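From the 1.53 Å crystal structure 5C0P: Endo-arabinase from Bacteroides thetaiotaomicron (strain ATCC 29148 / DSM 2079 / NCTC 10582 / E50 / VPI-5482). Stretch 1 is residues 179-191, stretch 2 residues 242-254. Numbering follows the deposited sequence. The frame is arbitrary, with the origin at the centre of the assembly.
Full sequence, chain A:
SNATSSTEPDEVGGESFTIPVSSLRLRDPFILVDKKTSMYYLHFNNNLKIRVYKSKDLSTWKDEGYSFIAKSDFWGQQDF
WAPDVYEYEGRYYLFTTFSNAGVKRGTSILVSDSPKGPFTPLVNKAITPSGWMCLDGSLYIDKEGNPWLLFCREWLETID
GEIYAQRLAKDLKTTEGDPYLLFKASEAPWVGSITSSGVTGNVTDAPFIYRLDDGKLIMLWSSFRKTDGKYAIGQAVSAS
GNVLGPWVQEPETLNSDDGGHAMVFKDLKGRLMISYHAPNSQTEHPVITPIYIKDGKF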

# COMPACT_ATOMS: atom_id res chain seq x y z
N PRO A 179 -7.19 13.59 10.66
CA PRO A 179 -7.43 12.23 10.15
C PRO A 179 -8.82 11.76 10.57
O PRO A 179 -9.30 12.12 11.65
CB PRO A 179 -6.36 11.39 10.86
CG PRO A 179 -5.35 12.36 11.36
CD PRO A 179 -6.06 13.66 11.60
N TYR A 180 -9.47 10.97 9.71
CA TYR A 180 -10.80 10.47 9.99
C TYR A 180 -10.77 8.95 10.10
O TYR A 180 -10.33 8.27 9.18
CB TYR A 180 -11.79 10.94 8.91
CG TYR A 180 -13.23 10.79 9.34
CD1 TYR A 180 -13.89 9.58 9.20
CD2 TYR A 180 -13.91 11.85 9.91
CE1 TYR A 180 -15.20 9.44 9.61
CE2 TYR A 180 -15.22 11.72 10.33
CZ TYR A 180 -15.86 10.50 10.18
OH TYR A 180 -17.16 10.37 10.59
N LEU A 181 -11.22 8.41 11.23
CA LEU A 181 -11.23 6.97 11.44
C LEU A 181 -12.30 6.30 10.60
O LEU A 181 -13.49 6.60 10.74
CB LEU A 181 -11.45 6.65 12.93
CG LEU A 181 -11.59 5.16 13.28
CD1 LEU A 181 -10.29 4.43 13.05
CD2 LEU A 181 -12.01 5.00 14.73
N LEU A 182 -11.87 5.41 9.71
CA LEU A 182 -12.77 4.70 8.81
C LEU A 182 -13.40 3.47 9.47
O LEU A 182 -14.62 3.28 9.41
CB LEU A 182 -12.02 4.29 7.54
CG LEU A 182 -11.42 5.46 6.76
CD1 LEU A 182 -10.90 4.98 5.42
CD2 LEU A 182 -12.42 6.57 6.56
N PHE A 183 -12.56 2.65 10.09
CA PHE A 183 -13.03 1.47 10.80
C PHE A 183 -11.89 0.86 11.58
O PHE A 183 -10.72 1.21 11.36
CB PHE A 183 -13.65 0.42 9.86
CG PHE A 183 -12.73 -0.06 8.76
CD1 PHE A 183 -11.82 -1.09 8.97
CD2 PHE A 183 -12.83 0.49 7.49
CE1 PHE A 183 -11.01 -1.54 7.95
CE2 PHE A 183 -12.02 0.04 6.46
CZ PHE A 183 -11.10 -0.98 6.69
N LYS A 184 -12.24 -0.04 12.49
CA LYS A 184 -11.27 -0.86 13.19
C LYS A 184 -11.34 -2.27 12.62
O LYS A 184 -12.38 -2.70 12.13
CB LYS A 184 -11.59 -0.88 14.68
CG LYS A 184 -11.61 0.51 15.30
CD LYS A 184 -11.93 0.47 16.78
CE LYS A 184 -11.68 1.85 17.40
NZ LYS A 184 -11.99 1.87 18.86
N ALA A 185 -10.22 -2.99 12.68
CA ALA A 185 -10.13 -4.30 12.04
C ALA A 185 -11.20 -5.29 12.52
O ALA A 185 -11.68 -6.12 11.74
CB ALA A 185 -8.73 -4.89 12.23
N SER A 186 -11.58 -5.20 13.79
CA SER A 186 -12.55 -6.14 14.35
C SER A 186 -13.94 -6.04 13.71
O SER A 186 -14.79 -6.91 13.91
CB SER A 186 -12.69 -5.94 15.86
OG SER A 186 -13.36 -4.71 16.12
N GLU A 187 -14.18 -4.98 12.93
CA GLU A 187 -15.46 -4.82 12.26
C GLU A 187 -15.66 -5.85 11.13
O GLU A 187 -16.79 -6.11 10.71
CB GLU A 187 -15.61 -3.40 11.72
CG GLU A 187 -15.60 -2.39 12.85
CD GLU A 187 -15.79 -0.97 12.38
OE1 GLU A 187 -16.63 -0.72 11.47
OE2 GLU A 187 -15.11 -0.09 12.95
N ALA A 188 -14.55 -6.41 10.64
CA ALA A 188 -14.64 -7.45 9.63
C ALA A 188 -14.80 -8.80 10.32
O ALA A 188 -13.99 -9.16 11.17
CB ALA A 188 -13.39 -7.46 8.77
N PRO A 189 -15.86 -9.55 9.96
CA PRO A 189 -16.15 -10.79 10.67
C PRO A 189 -15.08 -11.87 10.49
O PRO A 189 -15.00 -12.79 11.29
CB PRO A 189 -17.46 -11.27 10.03
CG PRO A 189 -17.99 -10.12 9.28
CD PRO A 189 -16.87 -9.22 8.94
N TRP A 190 -14.28 -11.76 9.43
CA TRP A 190 -13.30 -12.80 9.15
C TRP A 190 -12.03 -12.63 9.98
O TRP A 190 -11.22 -13.55 10.07
CB TRP A 190 -12.94 -12.83 7.66
CG TRP A 190 -12.45 -11.51 7.12
CD1 TRP A 190 -13.20 -10.55 6.50
CD2 TRP A 190 -11.10 -11.01 7.14
NE1 TRP A 190 -12.40 -9.49 6.14
CE2 TRP A 190 -11.11 -9.75 6.52
CE3 TRP A 190 -9.88 -11.52 7.61
CZ2 TRP A 190 -9.96 -8.98 6.36
CZ3 TRP A 190 -8.73 -10.75 7.44
CH2 TRP A 190 -8.78 -9.50 6.83
N VAL A 191 -11.89 -11.47 10.60
CA VAL A 191 -10.65 -11.13 11.31
C VAL A 191 -10.51 -11.87 12.65
O VAL A 191 -11.46 -11.95 13.43
CB VAL A 191 -10.55 -9.60 11.54
CG1 VAL A 191 -9.44 -9.27 12.54
CG2 VAL A 191 -10.33 -8.88 10.23
N ASN A 242 -18.40 7.93 -0.68
CA ASN A 242 -17.66 8.78 0.24
C ASN A 242 -16.43 8.04 0.75
O ASN A 242 -16.54 6.92 1.24
CB ASN A 242 -18.59 9.14 1.40
CG ASN A 242 -18.08 10.29 2.26
OD1 ASN A 242 -16.88 10.57 2.30
ND2 ASN A 242 -18.99 10.93 2.99
N VAL A 243 -15.25 8.66 0.66
CA VAL A 243 -14.05 8.04 1.21
C VAL A 243 -14.21 7.76 2.70
O VAL A 243 -13.63 6.80 3.23
CB VAL A 243 -12.81 8.94 0.96
CG1 VAL A 243 -11.58 8.39 1.65
CG2 VAL A 243 -12.54 9.04 -0.54
N LEU A 244 -15.01 8.57 3.38
CA LEU A 244 -15.19 8.43 4.82
C LEU A 244 -16.16 7.31 5.21
O LEU A 244 -16.26 6.96 6.39
CB LEU A 244 -15.62 9.76 5.43
CG LEU A 244 -14.70 10.94 5.13
CD1 LEU A 244 -15.15 12.18 5.91
CD2 LEU A 244 -13.25 10.58 5.47
N GLY A 245 -16.86 6.75 4.23
CA GLY A 245 -17.76 5.64 4.49
C GLY A 245 -19.23 6.00 4.38
O GLY A 245 -19.59 6.96 3.69
N PRO A 246 -20.11 5.24 5.05
CA PRO A 246 -19.75 4.08 5.89
C PRO A 246 -19.21 2.91 5.07
O PRO A 246 -19.66 2.62 3.95
CB PRO A 246 -21.08 3.70 6.55
CG PRO A 246 -22.13 4.17 5.59
CD PRO A 246 -21.57 5.45 5.00
N TRP A 247 -18.21 2.26 5.64
CA TRP A 247 -17.60 1.10 5.01
C TRP A 247 -18.26 -0.18 5.52
O TRP A 247 -18.39 -0.40 6.72
CB TRP A 247 -16.10 1.11 5.32
CG TRP A 247 -15.39 2.21 4.61
CD1 TRP A 247 -15.05 3.44 5.12
CD2 TRP A 247 -14.95 2.20 3.25
NE1 TRP A 247 -14.43 4.19 4.15
CE2 TRP A 247 -14.35 3.45 3.00
CE3 TRP A 247 -15.02 1.26 2.22
CZ2 TRP A 247 -13.79 3.77 1.75
CZ3 TRP A 247 -14.47 1.58 0.99
CH2 TRP A 247 -13.87 2.82 0.77
N VAL A 248 -18.71 -1.01 4.59
CA VAL A 248 -19.34 -2.28 4.94
C VAL A 248 -18.37 -3.40 4.60
O VAL A 248 -18.01 -3.58 3.43
CB VAL A 248 -20.68 -2.47 4.20
CG1 VAL A 248 -21.26 -3.86 4.46
CG2 VAL A 248 -21.69 -1.38 4.60
N GLN A 249 -17.93 -4.14 5.63
CA GLN A 249 -16.98 -5.23 5.45
C GLN A 249 -17.63 -6.46 4.84
O GLN A 249 -18.70 -6.89 5.29
CB GLN A 249 -16.36 -5.62 6.80
CG GLN A 249 -15.77 -4.45 7.58
CD GLN A 249 -14.55 -3.86 6.91
OE1 GLN A 249 -13.81 -4.55 6.20
NE2 GLN A 249 -14.33 -2.56 7.12
N GLU A 250 -16.98 -7.05 3.84
CA GLU A 250 -17.43 -8.33 3.32
C GLU A 250 -16.97 -9.42 4.26
O GLU A 250 -15.88 -9.34 4.81
CB GLU A 250 -16.88 -8.55 1.91
CG GLU A 250 -17.63 -7.79 0.85
CD GLU A 250 -19.07 -8.24 0.74
OE1 GLU A 250 -19.31 -9.44 0.50
OE2 GLU A 250 -19.97 -7.39 0.91
N PRO A 251 -17.81 -10.44 4.47
CA PRO A 251 -17.51 -11.45 5.49
C PRO A 251 -16.42 -12.43 5.07
O PRO A 251 -15.85 -13.07 5.96
CB PRO A 251 -18.85 -12.18 5.66
CG PRO A 251 -19.59 -11.93 4.37
CD PRO A 251 -19.19 -10.55 3.95
N GLU A 252 -16.14 -12.56 3.78
CA GLU A 252 -15.15 -13.53 3.31
C GLU A 252 -13.92 -12.84 2.74
O GLU A 252 -14.04 -11.80 2.09
CB GLU A 252 -15.75 -14.45 2.24
CG GLU A 252 -17.09 -15.08 2.60
CD GLU A 252 -17.02 -16.02 3.78
OE1 GLU A 252 -15.92 -16.52 4.09
OE2 GLU A 252 -18.08 -16.28 4.41
N THR A 253 -12.75 -13.42 2.98
CA THR A 253 -11.53 -12.89 2.38
C THR A 253 -11.47 -13.24 0.90
O THR A 253 -12.15 -14.16 0.45
CB THR A 253 -10.26 -13.40 3.09
OG1 THR A 253 -10.16 -14.82 2.95
CG2 THR A 253 -10.29 -13.05 4.57
N LEU A 254 -10.68 -12.49 0.15
CA LEU A 254 -10.52 -12.76 -1.28
C LEU A 254 -9.75 -14.05 -1.51
O LEU A 254 -9.91 -14.70 -2.54
CB LEU A 254 -9.79 -11.62 -1.98
CG LEU A 254 -10.58 -10.43 -2.52
CD1 LEU A 254 -11.34 -9.72 -1.44
CD2 LEU A 254 -9.64 -9.49 -3.23
O HOH W 1 -17.23 3.44 8.14
O HOH W 2 -16.43 -1.17 8.65
O HOH W 3 -13.19 -6.96 5.05

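No direct hydrogen bond joins these two stretches, although together they bury 691 Å² of surface; every polar link between them passes through water, and the rest is close packing, mostly of rings and aliphatic groups. Water 1 donates to Leu 182 O (2.9 Å) and accepts from Trp 247 N (2.9 Å), bridging backbone to backbone. Water 2 donates to Glu 187 OE1 and to Trp 247 O and accepts from Gln 249 NE2, each at 2.9 Å, so it satisfies a carboxylate, a carbonyl and an amide at once. The other carboxylate oxygen of Glu 187, OE2, accepts from Lys 184 N (2.9 Å), which ties the side chain back to its own stretch. Water 3 accepts from Trp 190 NE1 at 2.9 Å and lies 2.7 Å from Gln 249 OE1.

Gln 249 is the centre of the contact, with 102 Å² covered. Its CB points toward stretch 1, and two m rotamers (chi1 -52°, chi2 -67°) fold the chain so that its amide reaches waters 2 and 3 while NE2 lies over one face of the Phe 183 ring, 3.4 Å from Phe 183 CG. Its aliphatic part packs on backbone: Gln 249 CB is 3.8 Å from Ala 188 CA, and Gln 249 CG is 3.7 Å from Glu 187 O. The small side chain of Ala 188 fits this close approach, its CA 5.3 Å from Gln 249 CA.

At one end, Leu 244 CD1 sits over the Tyr 180 ring, 4.2 Å from its centroid and 11° off the normal, a CH-pi contact. Leu 182 leaves the backbone sideways, but its end comes nearer: Leu 182 CD2 lies 3.8 Å from Leu 244 CA, and Leu 182 CB is 4.0 Å from Trp 247 CD1. The Trp 247 indole is steadied within its own stretch by a hydrogen bond from NE1 to Val 243 O (2.9 Å), and the edge of buried Phe 183 is turned, offset, toward the face of the Trp 247 five-membered ring, centroids 5.9 Å apart and planes at 64°.

At the other end, buried Trp 190 uses a broad ring with one polar atom. Thr 253 CG2 lies over its face, 3.7 Å from the six-membered centroid, while the Thr 253 hydroxyl is hydrogen-bonded just outside the stretch. Glu 250 O approaches the ring edge at Trp 190 CD1 (3.4 Å). Pro 189 and Pro 251 pack alongside, Pro 189 CG 4.3 Å from Pro 251 CB, an apolar contact between exposed residues.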